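Local structure of F-BAR domain only protein 1 (Danio rerio, 5JP2) at residues 25-30 against 41-46; 177-182 against 209-214; 245-250 against 275-280. The protein may act at an early step of clathrin-mediated endocytosis and binds a peptide of Eps15 through its mu homology domain. All coordinates share one frame; numbering follows the deposited sequence.

Contact 1 (25-30 against 41-46); sequences EYINAY and VKITGD
Ile27 packs on both Val41 and Ile43 across two antiparallel strands. Its CG1 is anti to the backbone N (chi1 -177°). CD1 continues the extended chain and comes 3.6 Å from CG1 of Val41. Further back, Ile27 CG1 rests 3.9 Å from Ile43 CG1. Ala29 adds its CB against CG2 of Val41.

Glu25 lies on the same face as these aliphatic groups. Glu25 CG stands 4.0 Å from Gly45 CA. A side chain on Gly45 would press on that methylene. The rest of the glutamate is extended, and OE1 ends 3.7 Å from Ile43 CG2. The buried carboxylate therefore lies beside a methyl group, but it has polar partners too. OE2 is hydrogen-bonded to Ser255 OG and Tyr133 OH.

The opposite face carries Tyr26, Asn28, Lys42 and Thr44. Asn28 and Lys42 run side by side and point the same way. The lysine chain bends at chi3 (74°), which places CE 4.1 Å from Asn28 ND2. The Tyr26 ring leads away from Thr44, and the Tyr26 side chain touches Ala276.

Four nearly straight backbone hydrogen bonds fix the register. Tyr26 N donates to Thr44 O at 2.8 Å, and Thr44 N returns the bond to Tyr26 O. Asn28 N donates to Lys42 O at 2.8 Å, and Lys42 N returns to Asn28 O.

The two strands, 17-31 and 39-52, form a beta hairpin inside the large mixed sheet. Strand 17-31 has strand 266-283 on its other side, running parallel to it, and Ile27 and Ala29 touch Tyr280 there. Strand 39-52 is flanked by strand 125-137, to which Asp46 is tied by a salt bridge with Lys132.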
loop_
_atom_site.group_PDB
_atom_site.type_symbol
_atom_site.label_atom_id
_atom_site.label_comp_id
_atom_site.label_asym_id
_atom_site.label_seq_id
_atom_site.Cartn_x
_atom_site.Cartn_y
_atom_site.Cartn_z
ATOM N N GLU B 25 -1.334 -0.842 1.829
ATOM C CA GLU B 25 0.075 -0.878 2.183
ATOM C C GLU B 25 0.808 0.341 1.647
ATOM O O GLU B 25 0.595 0.737 0.508
ATOM C CB GLU B 25 0.730 -2.160 1.674
ATOM C CG GLU B 25 0.326 -3.352 2.472
ATOM C CD GLU B 25 1.060 -4.595 2.104
ATOM O OE1 GLU B 25 1.913 -4.540 1.220
ATOM O OE2 GLU B 25 0.770 -5.646 2.687
ATOM N N TYR B 26 1.636 0.953 2.485
ATOM C CA TYR B 26 2.541 2.016 2.076
ATOM C C TYR B 26 3.986 1.542 2.164
ATOM O O TYR B 26 4.356 0.789 3.061
ATOM C CB TYR B 26 2.364 3.263 2.925
ATOM C CG TYR B 26 1.054 3.930 2.700
ATOM C CD1 TYR B 26 0.894 4.864 1.697
ATOM C CD2 TYR B 26 -0.038 3.611 3.476
ATOM C CE1 TYR B 26 -0.322 5.463 1.487
ATOM C CE2 TYR B 26 -1.246 4.203 3.279
ATOM C CZ TYR B 26 -1.390 5.126 2.286
ATOM O OH TYR B 26 -2.613 5.720 2.105
ATOM N N ILE B 27 4.809 1.977 1.220
ATOM C CA ILE B 27 6.185 1.522 1.173
ATOM C C ILE B 27 7.127 2.716 1.164
ATOM O O ILE B 27 6.976 3.643 0.363
ATOM C CB ILE B 27 6.443 0.583 -0.022
ATOM C CG1 ILE B 27 7.887 0.087 0.018
ATOM C CG2 ILE B 27 6.083 1.232 -1.342
ATOM C CD1 ILE B 27 8.178 -1.071 -0.864
ATOM N N ASN B 28 8.083 2.694 2.079
ATOM C CA ASN B 28 9.177 3.644 2.119
ATOM C C ASN B 28 10.441 2.907 1.715
ATOM O O ASN B 28 10.634 1.749 2.073
ATOM C CB ASN B 28 9.341 4.247 3.509
ATOM C CG ASN B 28 8.260 5.236 3.850
ATOM O OD1 ASN B 28 7.615 5.790 2.980
ATOM N ND2 ASN B 28 8.109 5.512 5.119
ATOM N N ALA B 29 11.290 3.555 0.941
ATOM C CA ALA B 29 12.500 2.881 0.508
ATOM C C ALA B 29 13.607 3.907 0.331
ATOM O O ALA B 29 13.345 5.087 0.111
ATOM C CB ALA B 29 12.279 2.101 -0.789
ATOM N N TYR B 30 14.843 3.449 0.474
ATOM C CA TYR B 30 16.006 4.289 0.229
ATOM C C TYR B 30 17.092 3.477 -0.444
ATOM O O TYR B 30 17.549 2.476 0.103
ATOM C CB TYR B 30 16.529 4.907 1.524
ATOM C CG TYR B 30 17.646 5.882 1.285
ATOM C CD1 TYR B 30 17.494 6.917 0.386
ATOM C CD2 TYR B 30 18.833 5.795 1.981
ATOM C CE1 TYR B 30 18.491 7.815 0.158
ATOM C CE2 TYR B 30 19.848 6.702 1.766
ATOM C CZ TYR B 30 19.667 7.714 0.851
ATOM O OH TYR B 30 20.665 8.634 0.617
ATOM N N VAL B 41 14.067 -1.007 2.957
ATOM C CA VAL B 41 12.642 -1.001 2.655
ATOM C C VAL B 41 11.823 -1.136 3.940
ATOM O O VAL B 41 12.109 -1.996 4.776
ATOM C CB VAL B 41 12.291 -2.124 1.665
ATOM C CG1 VAL B 41 10.801 -2.152 1.420
ATOM C CG2 VAL B 41 13.018 -1.915 0.375
ATOM N N LYS B 42 10.787 -0.306 4.079
ATOM C CA LYS B 42 9.789 -0.435 5.142
ATOM C C LYS B 42 8.373 -0.386 4.566
ATOM O O LYS B 42 7.966 0.619 3.980
ATOM C CB LYS B 42 9.943 0.659 6.202
ATOM C CG LYS B 42 9.038 0.419 7.411
ATOM C CD LYS B 42 9.154 1.472 8.488
ATOM C CE LYS B 42 8.488 2.756 8.078
ATOM N NZ LYS B 42 8.190 3.624 9.232
ATOM N N ILE B 43 7.609 -1.450 4.770
ATOM C CA ILE B 43 6.211 -1.506 4.366
ATOM C C ILE B 43 5.331 -1.404 5.599
ATOM O O ILE B 43 5.563 -2.093 6.593
ATOM C CB ILE B 43 5.908 -2.791 3.581
ATOM C CG1 ILE B 43 6.775 -2.853 2.330
ATOM C CG2 ILE B 43 4.456 -2.836 3.213
ATOM C CD1 ILE B 43 6.892 -4.205 1.771
ATOM N N THR B 44 4.317 -0.561 5.524
ATOM C CA THR B 44 3.341 -0.402 6.584
ATOM C C THR B 44 1.952 -0.707 6.044
ATOM O O THR B 44 1.541 -0.171 5.016
ATOM C CB THR B 44 3.397 1.003 7.135
ATOM O OG1 THR B 44 4.728 1.251 7.588
ATOM C CG2 THR B 44 2.467 1.115 8.296
ATOM N N GLY B 45 1.236 -1.582 6.728
ATOM C CA GLY B 45 -0.022 -2.052 6.195
ATOM C C GLY B 45 -1.161 -1.927 7.172
ATOM O O GLY B 45 -0.967 -1.860 8.384
ATOM N N ASP B 46 -2.368 -1.958 6.613
ATOM C CA ASP B 46 -3.606 -1.854 7.360
ATOM C C ASP B 46 -4.626 -2.839 6.802
ATOM O O ASP B 46 -4.816 -2.912 5.591
ATOM C CB ASP B 46 -4.161 -0.442 7.294
ATOM C CG ASP B 46 -5.622 -0.388 7.657
ATOM O OD1 ASP B 46 -6.448 -0.388 6.726
ATOM O OD2 ASP B 46 -5.958 -0.356 8.859
#

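Contact 2 (177-182 against 209-214)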
loop_
_atom_site.group_PDB
_atom_site.type_symbol
_atom_site.label_atom_id
_atom_site.label_comp_id
_atom_site.label_asym_id
_atom_site.label_seq_id
_atom_site.Cartn_x
_atom_site.Cartn_y
_atom_site.Cartn_z
ATOM N N THR B 177 1.183 2.386 -11.444
ATOM C CA THR B 177 0.551 3.477 -12.165
ATOM C C THR B 177 0.794 4.786 -11.425
ATOM O O THR B 177 1.363 4.808 -10.346
ATOM C CB THR B 177 -0.948 3.206 -12.358
ATOM O OG1 THR B 177 -1.630 3.271 -11.104
ATOM C CG2 THR B 177 -1.154 1.829 -12.929
ATOM N N SER B 178 0.337 5.883 -12.022
ATOM C CA SER B 178 0.600 7.234 -11.524
ATOM C C SER B 178 2.078 7.432 -11.173
ATOM O O SER B 178 2.429 8.020 -10.154
ATOM C CB SER B 178 -0.292 7.547 -10.325
ATOM O OG SER B 178 -1.637 7.700 -10.725
ATOM N N VAL B 179 2.951 6.953 -12.047
ATOM C CA VAL B 179 4.381 6.954 -11.791
ATOM C C VAL B 179 4.956 8.337 -12.067
ATOM O O VAL B 179 4.789 8.884 -13.155
ATOM C CB VAL B 179 5.093 5.888 -12.632
ATOM C CG1 VAL B 179 6.565 5.833 -12.256
ATOM C CG2 VAL B 179 4.443 4.542 -12.424
ATOM N N GLN B 180 5.632 8.895 -11.071
ATOM C CA GLN B 180 6.286 10.188 -11.156
ATOM C C GLN B 180 7.690 10.097 -10.576
ATOM O O GLN B 180 7.940 9.350 -9.638
ATOM C CB GLN B 180 5.520 11.254 -10.383
ATOM C CG GLN B 180 4.199 11.650 -10.951
ATOM C CD GLN B 180 3.588 12.791 -10.181
ATOM O OE1 GLN B 180 4.121 13.209 -9.163
ATOM N NE2 GLN B 180 2.472 13.308 -10.663
ATOM N N VAL B 181 8.592 10.907 -11.102
ATOM C CA VAL B 181 9.943 11.013 -10.578
ATOM C C VAL B 181 10.207 12.477 -10.308
ATOM O O VAL B 181 10.018 13.316 -11.190
ATOM C CB VAL B 181 10.997 10.442 -11.538
ATOM C CG1 VAL B 181 12.409 10.609 -10.948
ATOM C CG2 VAL B 181 10.707 9.002 -11.807
ATOM N N LEU B 182 10.652 12.775 -9.097
ATOM C CA LEU B 182 10.815 14.138 -8.621
ATOM C C LEU B 182 12.267 14.370 -8.246
ATOM O O LEU B 182 12.829 13.633 -7.433
ATOM C CB LEU B 182 9.910 14.399 -7.424
ATOM C CG LEU B 182 8.433 14.110 -7.681
ATOM C CD1 LEU B 182 7.688 13.912 -6.396
ATOM C CD2 LEU B 182 7.851 15.250 -8.439
ATOM N N TRP B 209 9.186 14.329 -13.806
ATOM C CA TRP B 209 8.971 13.405 -14.908
ATOM C C TRP B 209 7.701 12.609 -14.644
ATOM O O TRP B 209 7.517 12.081 -13.547
ATOM C CB TRP B 209 10.139 12.445 -15.078
ATOM C CG TRP B 209 11.374 13.053 -15.636
ATOM C CD1 TRP B 209 11.691 13.214 -16.945
ATOM C CD2 TRP B 209 12.484 13.541 -14.891
ATOM N NE1 TRP B 209 12.926 13.783 -17.063
ATOM C CE2 TRP B 209 13.436 13.994 -15.814
ATOM C CE3 TRP B 209 12.757 13.652 -13.530
ATOM C CZ2 TRP B 209 14.640 14.549 -15.423
ATOM C CZ3 TRP B 209 13.955 14.184 -13.145
ATOM C CH2 TRP B 209 14.885 14.630 -14.086
ATOM N N LYS B 210 6.853 12.495 -15.652
ATOM C CA LYS B 210 5.717 11.588 -15.618
ATOM C C LYS B 210 6.061 10.387 -16.480
ATOM O O LYS B 210 6.355 10.540 -17.665
ATOM C CB LYS B 210 4.446 12.254 -16.140
ATOM C CG LYS B 210 3.910 13.382 -15.303
ATOM C CD LYS B 210 2.553 13.803 -15.822
ATOM C CE LYS B 210 1.942 14.902 -14.987
ATOM N NZ LYS B 210 0.619 15.310 -15.529
ATOM N N LEU B 211 5.976 9.202 -15.904
ATOM C CA LEU B 211 6.374 7.985 -16.578
ATOM C C LEU B 211 5.144 7.188 -16.972
ATOM O O LEU B 211 4.097 7.280 -16.335
ATOM C CB LEU B 211 7.259 7.127 -15.677
ATOM C CG LEU B 211 8.581 7.724 -15.225
ATOM C CD1 LEU B 211 9.332 6.727 -14.415
ATOM C CD2 LEU B 211 9.386 8.101 -16.426
ATOM N N ALA B 212 5.273 6.422 -18.042
ATOM C CA ALA B 212 4.209 5.512 -18.407
ATOM C C ALA B 212 4.081 4.440 -17.338
ATOM O O ALA B 212 4.997 4.213 -16.555
ATOM C CB ALA B 212 4.488 4.869 -19.763
ATOM N N ASN B 213 2.921 3.796 -17.292
ATOM C CA ASN B 213 2.737 2.711 -16.347
ATOM C C ASN B 213 3.821 1.667 -16.549
ATOM O O ASN B 213 4.258 1.413 -17.670
ATOM C CB ASN B 213 1.369 2.075 -16.524
ATOM C CG ASN B 213 0.250 3.017 -16.225
ATOM O OD1 ASN B 213 0.444 4.051 -15.606
ATOM N ND2 ASN B 213 -0.946 2.654 -16.649
ATOM N N LEU B 214 4.245 1.045 -15.454
ATOM C CA LEU B 214 5.322 0.072 -15.493
ATOM C C LEU B 214 4.803 -1.295 -15.133
ATOM O O LEU B 214 3.979 -1.439 -14.230
ATOM C CB LEU B 214 6.434 0.430 -14.541
ATOM C CG LEU B 214 6.963 1.833 -14.697
ATOM C CD1 LEU B 214 7.803 2.107 -13.508
ATOM C CD2 LEU B 214 7.748 1.946 -15.970
HETATM O O HOH W 1 2.212 5.926 -14.854
#
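Val181 and Trp209 form a hydrogen-bonded antiparallel pair between strands 179-184 and 206-210, near one border of the large mixed sheet. Val181 N donates to Trp209 O, and Trp209 N donates back to Val181 O. One step further, Leu211 N donates to Val179 O at 3.0 Å. This bond is straight at the hydrogen, but the donor sits 37° above the carbonyl plane.

The chain turns a corner at Ser178, and near it a water joins the two segments. It accepts from Val179 N at 3.1 Å, and donates to Leu211 O at 2.8 Å and to Asn213 OD1 at 2.7 Å. The Asn213 amide also lies against CB and CG2 of Thr177.

On the side of Val181 and Trp209, Leu211 meets two valines with one methyl. Its CD1 is 3.6 Å from Val179 CG1 and 3.7 Å from Val181 CG2. Val179 CG1 is anti to the backbone N (chi1 -175°), where Leu214 CD1 also reaches it. Trp209 meets Val181 with its six-membered ring: CE3 is 4.0 Å from Val181 CG1. Val181 O lies at the indole edge, near the ring plane and 3.6 Å from CE3. The indole NE1 is hydrogen-bonded to Pro196 O, which would limit rotation of the ring. Leu162, Tyr164 and Leu226 continue the apolar layer.

The chemistry is thus divided. Aliphatic and aromatic groups pack on the side of Val181 and Trp209, while the water ties Val179 N, Leu211 O and the Asn213 amide together next to the corner at Ser178.

Contact 3 (245-250 against 275-280); sequences VQFVGS and FATGKY
Thr277 grips Phe247 through both branches of its side chain. CG2 sits over the centre of the Phe247 ring, 3.3 Å from the centroid, in a close CH-pi contact. OG1 accepts a hydrogen bond from Phe247 N at 3.1 Å. Thr277 N in turn donates to Phe247 O.

The edge of the Phe247 ring points at the face of Tyr280. This T-shaped pair has centroids 5.2 Å apart and planes at 72°. The chi1 of Phe275 (60°) puts CG between the backbone N and the carbonyl carbon, and the ring lies over Gly249, whose CA is 3.7 Å from the ring centroid. A CB on Gly249 would run into that ring.

Further out, Pro144, Leu145 and Val179 touch Phe247, and Tyr280 OH is hydrogen-bonded to Leu145 O. An alanine in place of Phe247 would probably open a gap beneath Thr277 CG2 and leave the Tyr280 face without its edge-on partner.

Val248 and Ala276 pair on the other face, and each packs on an aromatic side chain of the bound peptide. Here an antiparallel strand pair of the mu homology domain has an aromatic core on one face and a peptide-binding surface on the other.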
loop_
_atom_site.group_PDB
_atom_site.type_symbol
_atom_site.label_atom_id
_atom_site.label_comp_id
_atom_site.label_asym_id
_atom_site.label_seq_id
_atom_site.Cartn_x
_atom_site.Cartn_y
_atom_site.Cartn_z
ATOM N N VAL B 245 10.450 8.974 -6.062
ATOM C CA VAL B 245 9.554 8.287 -6.980
ATOM C C VAL B 245 8.216 8.043 -6.300
ATOM O O VAL B 245 8.155 7.650 -5.133
ATOM C CB VAL B 245 10.153 6.960 -7.471
ATOM C CG1 VAL B 245 9.258 6.337 -8.514
ATOM C CG2 VAL B 245 11.522 7.200 -8.042
ATOM N N GLN B 246 7.147 8.237 -7.058
ATOM C CA GLN B 246 5.790 8.026 -6.595
ATOM C C GLN B 246 5.094 7.055 -7.527
ATOM O O GLN B 246 5.254 7.133 -8.741
ATOM C CB GLN B 246 5.035 9.344 -6.533
ATOM C CG GLN B 246 5.740 10.341 -5.645
ATOM C CD GLN B 246 5.006 11.634 -5.544
ATOM O OE1 GLN B 246 4.489 12.139 -6.530
ATOM N NE2 GLN B 246 4.999 12.212 -4.361
ATOM N N PHE B 247 4.329 6.138 -6.956
ATOM C CA PHE B 247 3.512 5.250 -7.761
ATOM C C PHE B 247 2.441 4.630 -6.882
ATOM O O PHE B 247 2.446 4.776 -5.660
ATOM C CB PHE B 247 4.361 4.180 -8.462
ATOM C CG PHE B 247 5.168 3.308 -7.537
ATOM C CD1 PHE B 247 4.564 2.306 -6.777
ATOM C CD2 PHE B 247 6.547 3.451 -7.475
ATOM C CE1 PHE B 247 5.312 1.504 -5.941
ATOM C CE2 PHE B 247 7.306 2.646 -6.651
ATOM C CZ PHE B 247 6.679 1.659 -5.885
ATOM N N VAL B 248 1.553 3.876 -7.530
ATOM C CA VAL B 248 0.345 3.331 -6.939
ATOM C C VAL B 248 0.145 1.976 -7.591
ATOM O O VAL B 248 0.649 1.714 -8.679
ATOM C CB VAL B 248 -0.876 4.266 -7.172
ATOM C CG1 VAL B 248 -2.184 3.589 -6.877
ATOM C CG2 VAL B 248 -0.761 5.505 -6.339
ATOM N N GLY B 249 -0.590 1.107 -6.919
ATOM C CA GLY B 249 -0.903 -0.198 -7.457
ATOM C C GLY B 249 -2.195 -0.697 -6.854
ATOM O O GLY B 249 -2.708 -0.144 -5.886
ATOM N N SER B 250 -2.758 -1.715 -7.491
ATOM C CA SER B 250 -3.986 -2.318 -7.011
ATOM C C SER B 250 -3.992 -3.762 -7.448
ATOM O O SER B 250 -3.405 -4.108 -8.470
ATOM C CB SER B 250 -5.223 -1.615 -7.553
ATOM O OG SER B 250 -5.247 -1.755 -8.951
ATOM N N PHE B 275 -1.761 -0.342 -2.843
ATOM C CA PHE B 275 -0.531 0.114 -2.238
ATOM C C PHE B 275 -0.080 1.413 -2.879
ATOM O O PHE B 275 -0.482 1.755 -3.987
ATOM C CB PHE B 275 0.548 -0.961 -2.318
ATOM C CG PHE B 275 0.905 -1.380 -3.704
ATOM C CD1 PHE B 275 1.704 -0.581 -4.503
ATOM C CD2 PHE B 275 0.492 -2.595 -4.193
ATOM C CE1 PHE B 275 2.060 -0.978 -5.762
ATOM C CE2 PHE B 275 0.847 -3.001 -5.451
ATOM C CZ PHE B 275 1.630 -2.193 -6.237
ATOM N N ALA B 276 0.760 2.139 -2.154
ATOM C CA ALA B 276 1.263 3.415 -2.625
ATOM C C ALA B 276 2.640 3.667 -2.027
ATOM O O ALA B 276 2.994 3.127 -0.983
ATOM C CB ALA B 276 0.318 4.557 -2.264
ATOM N N THR B 277 3.401 4.518 -2.701
ATOM C CA THR B 277 4.678 4.946 -2.168
ATOM C C THR B 277 4.465 5.951 -1.050
ATOM O O THR B 277 3.566 6.786 -1.103
ATOM C CB THR B 277 5.547 5.595 -3.239
ATOM O OG1 THR B 277 4.807 6.597 -3.917
ATOM C CG2 THR B 277 6.038 4.605 -4.200
ATOM N N GLY B 278 5.287 5.848 -0.030
ATOM C CA GLY B 278 5.485 6.933 0.898
ATOM C C GLY B 278 6.675 7.737 0.404
ATOM O O GLY B 278 6.648 8.289 -0.697
ATOM N N LYS B 279 7.667 7.910 1.259
ATOM C CA LYS B 279 8.967 8.405 0.830
ATOM C C LYS B 279 9.752 7.270 0.186
ATOM O O LYS B 279 10.143 6.318 0.862
ATOM C CB LYS B 279 9.703 8.998 2.026
ATOM C CG LYS B 279 10.938 9.784 1.681
ATOM C CD LYS B 279 11.522 10.466 2.917
ATOM C CE LYS B 279 12.070 9.451 3.897
ATOM N NZ LYS B 279 12.473 10.070 5.184
ATOM N N TYR B 280 10.025 7.387 -1.105
ATOM C CA TYR B 280 10.634 6.302 -1.866
ATOM C C TYR B 280 11.749 6.916 -2.696
ATOM O O TYR B 280 11.476 7.573 -3.698
ATOM C CB TYR B 280 9.568 5.628 -2.735
ATOM C CG TYR B 280 9.876 4.262 -3.266
ATOM C CD1 TYR B 280 10.696 4.101 -4.363
ATOM C CD2 TYR B 280 9.310 3.129 -2.701
ATOM C CE1 TYR B 280 10.975 2.872 -4.860
ATOM C CE2 TYR B 280 9.572 1.871 -3.211
ATOM C CZ TYR B 280 10.399 1.753 -4.293
ATOM O OH TYR B 280 10.693 0.523 -4.810
HETATM O O HOH W 2 8.173 8.889 -3.003
#

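How the contacts relate
All three contacts belong to one large mixed sheet of the mu homology domain, with the loop part of contact 2 at its border. They follow in series along the chain. Contact 3 is central: its centre is about 9 Å from that of contact 1 and about 10 Å from that of contact 2. Contacts 1 and 2 are about 19 Å apart between centres and do not touch. Strand 17-31 of contact 1 borders strand 266-283 of contact 3, where Ile27 O lies 2.8 Å from Gly278 N. Strand 179-184 of contact 2 borders strand 242-250, where Gln180 O lies 2.9 Å from Gln246 N. Segments from the two ends of the domain sequence therefore meet mid-sheet, beside the bound peptide.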